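Local coordinates for protein RNA-directed RNA polymerase (Infectious pancreatic necrosis virus, PDB 3ZED) that probably copies the viral genome as an RNA-dependent RNA polymerase, adding ribonucleotides to a growing RNA chain, and associates with the capsid protein VP3, at residues A153-Y159 with A588-E594; L558-S564 with P576-R582; V611-I616 with W656-F662. All blocks are in the same frame, centred on the assembly; numbering follows the deposited sequence. Where two conformers were deposited one is given.

Contact 1 of 3, residues A153-Y159 with A588-E594; sequences AIATLQY and AYPKGLE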
loop_
_atom_site.group_PDB
_atom_site.type_symbol
_atom_site.label_atom_id
_atom_site.label_comp_id
_atom_site.label_asym_id
_atom_site.label_seq_id
_atom_site.Cartn_x
_atom_site.Cartn_y
_atom_site.Cartn_z
ATOM N N ALA B 153 14.545 -14.804 18.788
ATOM C CA ALA B 153 13.600 -13.750 18.369
ATOM C C ALA B 153 13.022 -13.013 19.605
ATOM O O ALA B 153 12.973 -11.790 19.609
ATOM C CB ALA B 153 12.478 -14.330 17.518
ATOM N N ILE B 154 12.664 -13.762 20.677
ATOM C CA ILE B 154 12.151 -13.182 21.922
ATOM C C ILE B 154 13.251 -12.309 22.572
ATOM O O ILE B 154 12.950 -11.212 23.056
ATOM C CB ILE B 154 11.635 -14.300 22.885
ATOM C CG1 ILE B 154 10.312 -14.932 22.351
ATOM C CG2 ILE B 154 11.463 -13.765 24.324
ATOM C CD1 ILE B 154 9.863 -16.207 23.014
ATOM N N ALA B 155 14.519 -12.782 22.538
ATOM C CA ALA B 155 15.661 -12.086 23.127
ATOM C C ALA B 155 16.147 -10.865 22.326
ATOM O O ALA B 155 16.689 -9.958 22.940
ATOM C CB ALA B 155 16.822 -13.053 23.314
ATOM N N THR B 156 15.960 -10.823 20.988
ATOM C CA THR B 156 16.518 -9.733 20.167
ATOM C C THR B 156 15.489 -8.840 19.489
ATOM O O THR B 156 15.851 -7.741 19.061
ATOM C CB THR B 156 17.465 -10.303 19.114
ATOM O OG1 THR B 156 16.716 -11.158 18.248
ATOM C CG2 THR B 156 18.648 -11.048 19.743
ATOM N N LEU B 157 14.230 -9.287 19.383
ATOM C CA LEU B 157 13.169 -8.502 18.767
ATOM C C LEU B 157 12.238 -7.887 19.821
ATOM O O LEU B 157 12.281 -8.241 20.993
ATOM C CB LEU B 157 12.331 -9.333 17.744
ATOM C CG LEU B 157 13.065 -10.062 16.609
ATOM C CD1 LEU B 157 12.095 -10.813 15.739
ATOM C CD2 LEU B 157 13.921 -9.103 15.755
ATOM N N GLN B 158 11.398 -6.954 19.381
ATOM C CA GLN B 158 10.382 -6.333 20.194
ATOM C C GLN B 158 9.246 -5.850 19.309
ATOM O O GLN B 158 9.469 -5.037 18.414
ATOM C CB GLN B 158 10.952 -5.166 21.029
ATOM C CG GLN B 158 9.908 -4.478 21.922
ATOM C CD GLN B 158 9.305 -5.431 22.924
ATOM O OE1 GLN B 158 9.995 -5.941 23.804
ATOM N NE2 GLN B 158 8.015 -5.726 22.782
ATOM N N TYR B 159 8.030 -6.347 19.558
ATOM C CA TYR B 159 6.875 -5.809 18.859
ATOM C C TYR B 159 6.466 -4.531 19.580
ATOM O O TYR B 159 6.431 -4.499 20.818
ATOM C CB TYR B 159 5.703 -6.800 18.748
ATOM C CG TYR B 159 4.514 -6.177 18.046
ATOM C CD1 TYR B 159 4.494 -6.032 16.662
ATOM C CD2 TYR B 159 3.460 -5.625 18.773
ATOM C CE1 TYR B 159 3.437 -5.393 16.013
ATOM C CE2 TYR B 159 2.410 -4.961 18.137
ATOM C CZ TYR B 159 2.394 -4.862 16.756
ATOM O OH TYR B 159 1.335 -4.256 16.116
ATOM N N ALA B 588 7.096 -15.562 18.153
ATOM C CA ALA B 588 7.786 -14.950 19.295
ATOM C C ALA B 588 7.019 -13.718 19.822
ATOM O O ALA B 588 6.841 -13.585 21.035
ATOM C CB ALA B 588 9.207 -14.557 18.903
ATOM N N TYR B 589 6.579 -12.828 18.912
ATOM C CA TYR B 589 5.869 -11.604 19.257
ATOM C C TYR B 589 4.523 -11.509 18.540
ATOM O O TYR B 589 4.417 -10.791 17.545
ATOM C CB TYR B 589 6.729 -10.373 18.946
ATOM C CG TYR B 589 7.789 -10.154 19.998
ATOM C CD1 TYR B 589 7.502 -9.472 21.173
ATOM C CD2 TYR B 589 9.073 -10.671 19.839
ATOM C CE1 TYR B 589 8.468 -9.304 22.165
ATOM C CE2 TYR B 589 10.037 -10.521 20.825
ATOM C CZ TYR B 589 9.730 -9.840 21.990
ATOM O OH TYR B 589 10.687 -9.705 22.968
ATOM N N PRO B 590 3.470 -12.194 19.049
ATOM C CA PRO B 590 2.154 -12.093 18.382
ATOM C C PRO B 590 1.554 -10.706 18.535
ATOM O O PRO B 590 1.786 -10.042 19.553
ATOM C CB PRO B 590 1.291 -13.141 19.102
ATOM C CG PRO B 590 1.969 -13.387 20.416
ATOM C CD PRO B 590 3.429 -13.092 20.230
ATOM N N LYS B 591 0.830 -10.239 17.501
ATOM C CA LYS B 591 0.075 -8.986 17.598
ATOM C C LYS B 591 -1.175 -9.346 18.378
ATOM O O LYS B 591 -1.742 -10.431 18.147
ATOM C CB LYS B 591 -0.292 -8.396 16.218
ATOM C CG LYS B 591 0.872 -7.957 15.362
ATOM C CD LYS B 591 0.392 -7.287 14.091
ATOM C CE LYS B 591 1.552 -6.941 13.180
ATOM N NZ LYS B 591 1.158 -6.019 12.079
ATOM N N GLY B 592 -1.584 -8.488 19.302
ATOM C CA GLY B 592 -2.809 -8.710 20.058
ATOM C C GLY B 592 -4.005 -8.145 19.316
ATOM O O GLY B 592 -3.901 -7.795 18.134
ATOM N N LEU B 593 -5.150 -8.031 20.009
ATOM C CA LEU B 593 -6.336 -7.381 19.441
ATOM C C LEU B 593 -6.090 -5.876 19.423
ATOM O O LEU B 593 -6.047 -5.263 20.494
ATOM C CB LEU B 593 -7.607 -7.703 20.266
ATOM C CG LEU B 593 -8.315 -9.019 20.028
ATOM C CD1 LEU B 593 -9.454 -9.169 20.995
ATOM C CD2 LEU B 593 -8.850 -9.110 18.608
ATOM N N GLU B 594 -5.856 -5.291 18.237
ATOM C CA GLU B 594 -5.603 -3.847 18.125
ATOM C C GLU B 594 -6.862 -3.147 17.568
ATOM O O GLU B 594 -6.842 -2.485 16.522
ATOM C CB GLU B 594 -4.345 -3.566 17.296
ATOM C CG GLU B 594 -3.063 -3.912 18.045
ATOM C CD GLU B 594 -1.783 -3.955 17.229
ATOM O OE1 GLU B 594 -1.728 -3.305 16.159
ATOM O OE2 GLU B 594 -0.824 -4.625 17.677
HETATM O O HOH W 1 10.376 -8.147 25.671
#
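Two hydrogen bonds, both given by tyrosine hydroxyls, join 153-159 to 588-594. Tyr589 OH donates to the carbonyl Ile154 O at 2.7 Å, near the C-terminal end of helix 143-156, and Tyr159 OH donates to the carboxylate oxygen Glu594 OE2 at 2.7 Å, which lies close to the plane of the Tyr159 ring. One water extends the polar set: it donates to Tyr589 OH at 3.1 Å and to Gln158 OE1 at 2.9 Å. The amide end of that glutamine, Gln158 NE2, is bound by Tyr159 O at 2.8 Å and by Gly121 O.

A CH-pi contact uses one face of the Tyr589 ring, whose centroid lies 4.1 Å from Gln158 CA, only 14° off the ring normal. The start of strand 157-160, at Gln158 and Tyr159, therefore runs across the ring face.

Apolar contacts fill the rest. Ala588 CB touches Ala153 CB and Ile154 CG1, each at 3.6 Å, while Tyr159 CB meets Tyr589 CB at 3.7 Å. Along the lysine's aliphatic part, Lys591 CG lies 3.7 Å from Tyr159 CE1.

The segments belong to sequence ranges assigned to palm and thumb, 429 residues apart. The buried Tyr589 hydroxyl is paired with Ile154 O, so its ring can lie among apolar groups without leaving that hydroxyl unsatisfied, whereas the Tyr159 bond goes to an exposed residue, Glu594.

Contact 2 of 3, residues L558-S564 with P576-R582; sequences LDLLGWS and PVLENER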
loop_
_atom_site.group_PDB
_atom_site.type_symbol
_atom_site.label_atom_id
_atom_site.label_comp_id
_atom_site.label_asym_id
_atom_site.label_seq_id
_atom_site.Cartn_x
_atom_site.Cartn_y
_atom_site.Cartn_z
ATOM N N LEU B 558 11.221 -18.770 -2.112
ATOM C CA LEU B 558 11.027 -17.682 -3.047
ATOM C C LEU B 558 10.887 -16.344 -2.355
ATOM O O LEU B 558 11.244 -15.322 -2.948
ATOM C CB LEU B 558 9.763 -17.930 -3.880
ATOM C CG LEU B 558 9.685 -19.171 -4.753
ATOM C CD1 LEU B 558 8.299 -19.279 -5.375
ATOM C CD2 LEU B 558 10.795 -19.167 -5.834
ATOM N N ASP B 559 10.332 -16.351 -1.114
ATOM C CA ASP B 559 9.948 -15.175 -0.342
ATOM C C ASP B 559 9.045 -14.305 -1.237
ATOM O O ASP B 559 9.189 -13.088 -1.303
ATOM C CB ASP B 559 11.154 -14.410 0.243
ATOM C CG ASP B 559 10.780 -13.315 1.239
ATOM O OD1 ASP B 559 9.715 -13.435 1.888
ATOM O OD2 ASP B 559 11.513 -12.308 1.317
ATOM N N LEU B 560 8.141 -14.971 -1.984
ATOM C CA LEU B 560 7.209 -14.321 -2.887
ATOM C C LEU B 560 6.151 -13.659 -2.043
ATOM O O LEU B 560 5.262 -14.333 -1.532
ATOM C CB LEU B 560 6.609 -15.353 -3.862
ATOM C CG LEU B 560 5.662 -14.789 -4.945
ATOM C CD1 LEU B 560 6.448 -14.094 -6.059
ATOM C CD2 LEU B 560 4.828 -15.885 -5.525
ATOM N N LEU B 561 6.304 -12.339 -1.816
ATOM C CA LEU B 561 5.404 -11.557 -0.957
ATOM C C LEU B 561 5.305 -12.213 0.448
ATOM O O LEU B 561 4.245 -12.212 1.064
ATOM C CB LEU B 561 4.002 -11.338 -1.598
ATOM C CG LEU B 561 3.981 -10.828 -3.058
ATOM C CD1 LEU B 561 2.571 -10.603 -3.541
ATOM C CD2 LEU B 561 4.787 -9.553 -3.212
ATOM N N GLY B 562 6.438 -12.756 0.921
ATOM C CA GLY B 562 6.551 -13.406 2.225
ATOM C C GLY B 562 6.257 -14.890 2.270
ATOM O O GLY B 562 6.223 -15.467 3.354
ATOM N N TRP B 563 6.060 -15.529 1.120
ATOM C CA TRP B 563 5.733 -16.959 1.081
ATOM C C TRP B 563 6.800 -17.819 0.397
ATOM O O TRP B 563 7.381 -17.425 -0.614
ATOM C CB TRP B 563 4.391 -17.192 0.343
ATOM C CG TRP B 563 3.251 -16.404 0.900
ATOM C CD1 TRP B 563 2.781 -15.202 0.442
ATOM C CD2 TRP B 563 2.491 -16.712 2.077
ATOM N NE1 TRP B 563 1.751 -14.757 1.242
ATOM C CE2 TRP B 563 1.564 -15.655 2.269
ATOM C CE3 TRP B 563 2.487 -17.795 2.984
ATOM C CZ2 TRP B 563 0.636 -15.655 3.322
ATOM C CZ3 TRP B 563 1.561 -17.796 4.016
ATOM C CH2 TRP B 563 0.659 -16.730 4.188
ATOM N N SER B 564 7.012 -19.014 0.953
ATOM C CA SER B 564 7.844 -20.093 0.406
ATOM C C SER B 564 6.913 -21.157 -0.152
ATOM O O SER B 564 5.713 -21.163 0.180
ATOM C CB SER B 564 8.749 -20.704 1.476
ATOM O OG SER B 564 9.673 -19.768 1.985
ATOM N N PRO B 576 1.711 -22.831 -0.313
ATOM C CA PRO B 576 2.537 -21.849 0.385
ATOM C C PRO B 576 2.719 -22.152 1.870
ATOM O O PRO B 576 1.832 -22.687 2.539
ATOM C CB PRO B 576 1.754 -20.553 0.213
ATOM C CG PRO B 576 0.318 -20.989 0.170
ATOM C CD PRO B 576 0.313 -22.358 -0.457
ATOM N N VAL B 577 3.871 -21.747 2.381
ATOM C CA VAL B 577 4.193 -21.722 3.796
ATOM C C VAL B 577 4.846 -20.358 4.043
ATOM O O VAL B 577 5.695 -19.891 3.236
ATOM C CB VAL B 577 5.031 -22.908 4.368
ATOM C CG1 VAL B 577 4.283 -24.225 4.254
ATOM C CG2 VAL B 577 6.440 -22.994 3.765
ATOM N N LEU B 578 4.440 -19.710 5.132
ATOM C CA LEU B 578 5.001 -18.406 5.464
ATOM C C LEU B 578 6.506 -18.519 5.586
ATOM O O LEU B 578 6.968 -19.486 6.205
ATOM C CB LEU B 578 4.390 -17.883 6.783
ATOM C CG LEU B 578 4.751 -16.442 7.136
ATOM C CD1 LEU B 578 4.172 -15.448 6.096
ATOM C CD2 LEU B 578 4.246 -16.104 8.501
ATOM N N GLU B 579 7.266 -17.569 4.982
ATOM C CA GLU B 579 8.727 -17.539 5.072
ATOM C C GLU B 579 9.135 -17.727 6.534
ATOM O O GLU B 579 8.542 -17.091 7.406
ATOM C CB GLU B 579 9.277 -16.218 4.509
ATOM C CG GLU B 579 10.634 -16.369 3.832
ATOM C CD GLU B 579 10.644 -17.139 2.524
ATOM O OE1 GLU B 579 9.569 -17.279 1.901
ATOM O OE2 GLU B 579 11.720 -17.643 2.138
ATOM N N ASN B 580 10.074 -18.648 6.805
ATOM C CA ASN B 580 10.522 -19.028 8.154
ATOM C C ASN B 580 10.769 -17.850 9.131
ATOM O O ASN B 580 10.239 -17.884 10.246
ATOM C CB ASN B 580 11.758 -19.923 8.114
ATOM C CG ASN B 580 12.169 -20.411 9.498
ATOM O OD1 ASN B 580 11.406 -21.056 10.211
ATOM N ND2 ASN B 580 13.325 -19.994 9.964
ATOM N N GLU B 581 11.544 -16.838 8.729
ATOM C CA GLU B 581 11.873 -15.685 9.588
ATOM C C GLU B 581 10.610 -14.930 10.040
ATOM O O GLU B 581 10.515 -14.545 11.201
ATOM C CB GLU B 581 12.829 -14.736 8.854
ATOM C CG GLU B 581 13.695 -13.886 9.772
ATOM C CD GLU B 581 14.730 -13.051 9.033
ATOM O OE1 GLU B 581 14.348 -12.026 8.419
ATOM O OE2 GLU B 581 15.924 -13.435 9.051
ATOM N N ARG B 582 9.649 -14.745 9.139
ATOM C CA ARG B 582 8.360 -14.109 9.439
ATOM C C ARG B 582 7.525 -14.980 10.391
ATOM O O ARG B 582 6.919 -14.459 11.323
ATOM C CB ARG B 582 7.561 -13.873 8.144
ATOM C CG ARG B 582 8.212 -12.874 7.224
ATOM C CD ARG B 582 7.270 -12.563 6.084
ATOM N NE ARG B 582 7.966 -11.787 5.065
ATOM C CZ ARG B 582 7.450 -10.738 4.437
ATOM N NH1 ARG B 582 6.211 -10.333 4.709
ATOM N NH2 ARG B 582 8.159 -10.095 3.516
HETATM O O HOH W 2 10.229 -12.779 4.442
HETATM O O HOH W 3 10.859 -20.387 4.517
#
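Asp559 is the first residue of 558-564 to make substantial contact: its CB lies 3.6 Å from Glu579 CD. Its carboxylate faces Arg582 across a long salt bridge, Asp559 OD1 to Arg582 NE at 4.0 Å, with the oxygen well out of the guanidinium plane, so charge alone acts directly. A water completes the link, donating to Asp559 OD1 (2.7 Å) and accepting from Arg582 NE (2.5 Å).

The chain then reverses through a type I' turn from Leu560 to Trp563, closed by Leu560 N to Trp563 O at 2.9 Å and Trp563 N to Leu560 O at 3.0 Å. Asp559 and Leu560 both face Trp563, a G1 bulge. Gly562, at phi/psi 89/7, passes under the guanidinium face, its CA 3.6 Å from Arg582 NE; a CB here would clash with Arg582 NH1. Gly562 O accepts from Glu579 N at 2.9 Å.

Trp563 pairs with Leu578 at a non-hydrogen-bonded antiparallel position, CA-CA 4.7 Å. Leu578 CD1 sits over the six-membered ring of Trp563, 4.1 Å from the centroid and 12° off the normal, and Pro576 CB lies 4.0 Å from Trp563 CE3. Ser564 and Val577 form the hydrogen-bonded pair, Ser564 N to Val577 O 2.8 Å and Val577 N to Ser564 O 2.9 Å. Ser564 OG donates a very short 2.5 Å bond to Glu579 OE1, while Glu579 OE2 forms a salt bridge to Arg519.

The whole is a three-stranded antiparallel meander, 556-560, 563-568 and 573-578, whose last strand runs into helix 580-588 with Glu579 at its N-cap position.

Contact 3 of 3, residues V611-I616 with W656-F662; sequences VRYEAI and WNNMSEF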
loop_
_atom_site.group_PDB
_atom_site.type_symbol
_atom_site.label_atom_id
_atom_site.label_comp_id
_atom_site.label_asym_id
_atom_site.label_seq_id
_atom_site.Cartn_x
_atom_site.Cartn_y
_atom_site.Cartn_z
ATOM N N VAL B 611 -7.453 -18.127 18.152
ATOM C CA VAL B 611 -7.168 -17.625 16.804
ATOM C C VAL B 611 -5.627 -17.530 16.577
ATOM O O VAL B 611 -5.137 -18.023 15.570
ATOM C CB VAL B 611 -7.898 -16.277 16.529
ATOM C CG1 VAL B 611 -7.408 -15.611 15.237
ATOM C CG2 VAL B 611 -9.416 -16.478 16.468
ATOM N N ARG B 612 -4.893 -16.932 17.518
ATOM C CA ARG B 612 -3.437 -16.749 17.467
ATOM C C ARG B 612 -2.698 -18.073 17.182
ATOM O O ARG B 612 -1.875 -18.116 16.278
ATOM C CB ARG B 612 -2.946 -16.131 18.787
ATOM C CG ARG B 612 -1.430 -16.139 18.969
ATOM C CD ARG B 612 -1.066 -16.154 20.440
ATOM N NE ARG B 612 -1.228 -14.831 21.035
ATOM C CZ ARG B 612 -0.879 -14.524 22.273
ATOM N NH1 ARG B 612 -0.346 -15.446 23.067
ATOM N NH2 ARG B 612 -1.040 -13.291 22.724
ATOM N N TYR B 613 -3.006 -19.140 17.941
ATOM C CA TYR B 613 -2.373 -20.446 17.775
ATOM C C TYR B 613 -2.873 -21.188 16.530
ATOM O O TYR B 613 -2.079 -21.870 15.910
ATOM C CB TYR B 613 -2.540 -21.294 19.039
ATOM C CG TYR B 613 -1.783 -20.688 20.198
ATOM C CD1 TYR B 613 -0.395 -20.537 20.150
ATOM C CD2 TYR B 613 -2.457 -20.164 21.299
ATOM C CE1 TYR B 613 0.303 -19.912 21.178
ATOM C CE2 TYR B 613 -1.769 -19.524 22.331
ATOM C CZ TYR B 613 -0.388 -19.400 22.265
ATOM O OH TYR B 613 0.316 -18.841 23.300
ATOM N N GLU B 614 -4.137 -21.010 16.115
ATOM C CA GLU B 614 -4.645 -21.640 14.903
ATOM C C GLU B 614 -4.070 -20.976 13.645
ATOM O O GLU B 614 -3.691 -21.685 12.715
ATOM C CB GLU B 614 -6.190 -21.612 14.856
ATOM C CG GLU B 614 -6.891 -22.497 15.878
ATOM C CD GLU B 614 -6.694 -23.993 15.723
ATOM O OE1 GLU B 614 -5.621 -24.504 16.111
ATOM O OE2 GLU B 614 -7.631 -24.665 15.248
ATOM N N ALA B 615 -3.987 -19.621 13.621
ATOM C CA ALA B 615 -3.475 -18.865 12.475
ATOM C C ALA B 615 -1.995 -19.132 12.247
ATOM O O ALA B 615 -1.613 -19.353 11.100
ATOM C CB ALA B 615 -3.730 -17.380 12.640
ATOM N N ILE B 616 -1.175 -19.200 13.316
ATOM C CA ILE B 616 0.255 -19.500 13.179
ATOM C C ILE B 616 0.436 -20.937 12.556
ATOM O O ILE B 616 1.321 -21.139 11.714
ATOM C CB ILE B 616 1.085 -19.265 14.478
ATOM C CG1 ILE B 616 2.576 -19.059 14.160
ATOM C CG2 ILE B 616 0.904 -20.349 15.536
ATOM C CD1 ILE B 616 2.964 -17.649 13.606
ATOM N N TRP B 656 -12.916 -14.847 12.457
ATOM C CA TRP B 656 -11.562 -14.752 13.039
ATOM C C TRP B 656 -10.613 -13.786 12.312
ATOM O O TRP B 656 -9.622 -13.354 12.898
ATOM C CB TRP B 656 -10.903 -16.141 13.069
ATOM C CG TRP B 656 -10.547 -16.683 11.712
ATOM C CD1 TRP B 656 -11.346 -17.419 10.887
ATOM C CD2 TRP B 656 -9.285 -16.551 11.039
ATOM N NE1 TRP B 656 -10.660 -17.768 9.751
ATOM C CE2 TRP B 656 -9.401 -17.221 9.800
ATOM C CE3 TRP B 656 -8.067 -15.910 11.353
ATOM C CZ2 TRP B 656 -8.363 -17.247 8.866
ATOM C CZ3 TRP B 656 -7.029 -15.956 10.433
ATOM C CH2 TRP B 656 -7.182 -16.608 9.207
ATOM N N ASN B 657 -10.894 -13.490 11.040
ATOM C CA ASN B 657 -10.064 -12.690 10.140
ATOM C C ASN B 657 -9.697 -11.318 10.703
ATOM O O ASN B 657 -8.530 -10.937 10.634
ATOM C CB ASN B 657 -10.741 -12.559 8.771
ATOM C CG ASN B 657 -11.025 -13.918 8.165
ATOM O OD1 ASN B 657 -12.006 -14.586 8.506
ATOM N ND2 ASN B 657 -10.094 -14.424 7.384
ATOM N N ASN B 658 -10.667 -10.604 11.279
ATOM C CA ASN B 658 -10.484 -9.271 11.873
ATOM C C ASN B 658 -9.597 -9.296 13.146
ATOM O O ASN B 658 -9.022 -8.266 13.490
ATOM C CB ASN B 658 -11.832 -8.602 12.175
ATOM C CG ASN B 658 -12.934 -9.562 12.544
ATOM O OD1 ASN B 658 -13.743 -9.973 11.699
ATOM N ND2 ASN B 658 -12.945 -9.986 13.797
ATOM N N MET B 659 -9.484 -10.456 13.815
ATOM C CA MET B 659 -8.669 -10.674 15.015
ATOM C C MET B 659 -7.212 -11.094 14.711
ATOM O O MET B 659 -6.395 -11.199 15.639
ATOM C CB MET B 659 -9.289 -11.787 15.864
ATOM C CG MET B 659 -10.620 -11.463 16.441
ATOM S SD MET B 659 -11.015 -12.656 17.724
ATOM C CE MET B 659 -12.100 -11.678 18.700
ATOM N N SER B 660 -6.890 -11.380 13.440
ATOM C CA SER B 660 -5.567 -11.900 13.129
ATOM C C SER B 660 -4.834 -11.081 12.086
ATOM O O SER B 660 -5.448 -10.562 11.178
ATOM C CB SER B 660 -5.691 -13.353 12.665
ATOM O OG SER B 660 -4.434 -13.938 12.369
ATOM N N GLU B 661 -3.501 -11.010 12.199
ATOM C CA GLU B 661 -2.643 -10.340 11.203
ATOM C C GLU B 661 -2.616 -11.161 9.887
ATOM O O GLU B 661 -2.225 -10.640 8.856
ATOM C CB GLU B 661 -1.216 -10.136 11.748
ATOM C CG GLU B 661 -0.402 -11.405 11.947
ATOM C CD GLU B 661 1.035 -11.134 12.355
ATOM O OE1 GLU B 661 1.727 -10.388 11.626
ATOM O OE2 GLU B 661 1.475 -11.668 13.398
ATOM N N PHE B 662 -3.016 -12.448 9.952
ATOM C CA PHE B 662 -3.061 -13.372 8.820
ATOM C C PHE B 662 -4.474 -13.511 8.259
ATOM O O PHE B 662 -4.685 -14.330 7.368
ATOM C CB PHE B 662 -2.508 -14.754 9.241
ATOM C CG PHE B 662 -1.100 -14.685 9.793
ATOM C CD1 PHE B 662 -0.046 -14.190 9.013
ATOM C CD2 PHE B 662 -0.828 -15.081 11.098
ATOM C CE1 PHE B 662 1.253 -14.125 9.529
ATOM C CE2 PHE B 662 0.470 -15.000 11.615
ATOM C CZ PHE B 662 1.496 -14.518 10.830
#
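No hydrogen bond crosses between helical segment 611-616 and 656-662, and only 290 Å² is buried; the fit rests on side-chain packing against an irregular chain. The helix presents Val611 and Ala615, one turn apart, as the Ala615 N to Val611 O bond of 2.8 Å confirms, and both direct their CA-to-CB bonds toward the other segment.

Val611 buries 86 Å². Its CG2 meets Trp656 CB at 3.7 Å, while its CG1 lies 3.8 Å from Ser660 CB and 4.3 Å from Met659 CB. Ala615 CB, small enough for a close approach, lies 3.5 Å from Ser660 OG, 4.2 Å from Trp656 CZ3 and 4.0 Å from Phe662 CD2, near the plane of the phenylalanine ring. At the next residue Ile616 CD1 reaches Phe662 CE2 at 4.1 Å.

The opposing segment makes its own internal bonds. A short 3-10 run, 657-659, is marked by Met659 N to Trp656 O at 3.0 Å, and Phe662 N donates to Ser660 OG at 3.2 Å, an angle of 160°. Trp656 NE1 is bound to Ile669 O, and Glu661 forms a salt bridge with Arg308.

Ser660 thus heads an ST turn, which together with the 3-10 run curls the chain so that Trp656, Ser660 and Phe662 all face the helix. Within the family's thumb range, this is a helix-to-loop packing that joins helix 604-621 to the connection between helices 650-654 and 677-683.

How the contacts relate
The three centres form a triangle, and contact 3 touches both of the others. Its centre is about 14 Å from that of contact 1 and about 17 Å from that of contact 2, and those two are about 18 Å apart. Toward contact 1, Pro590 CG meets Arg612 NE at 3.6 Å and Leu593 CD2 meets Met659 CG at 3.7 Å; toward contact 2, Leu578 CD2 packs on Phe662 CE1 at 3.7 Å. Contacts 1 and 2 do not touch, yet helix 580-588 joins them: contact 2 holds its first residues, Asn580 to Arg582, and contact 1 its last, Ala588. All three lie away from the potassium sites and the predicted GTP site.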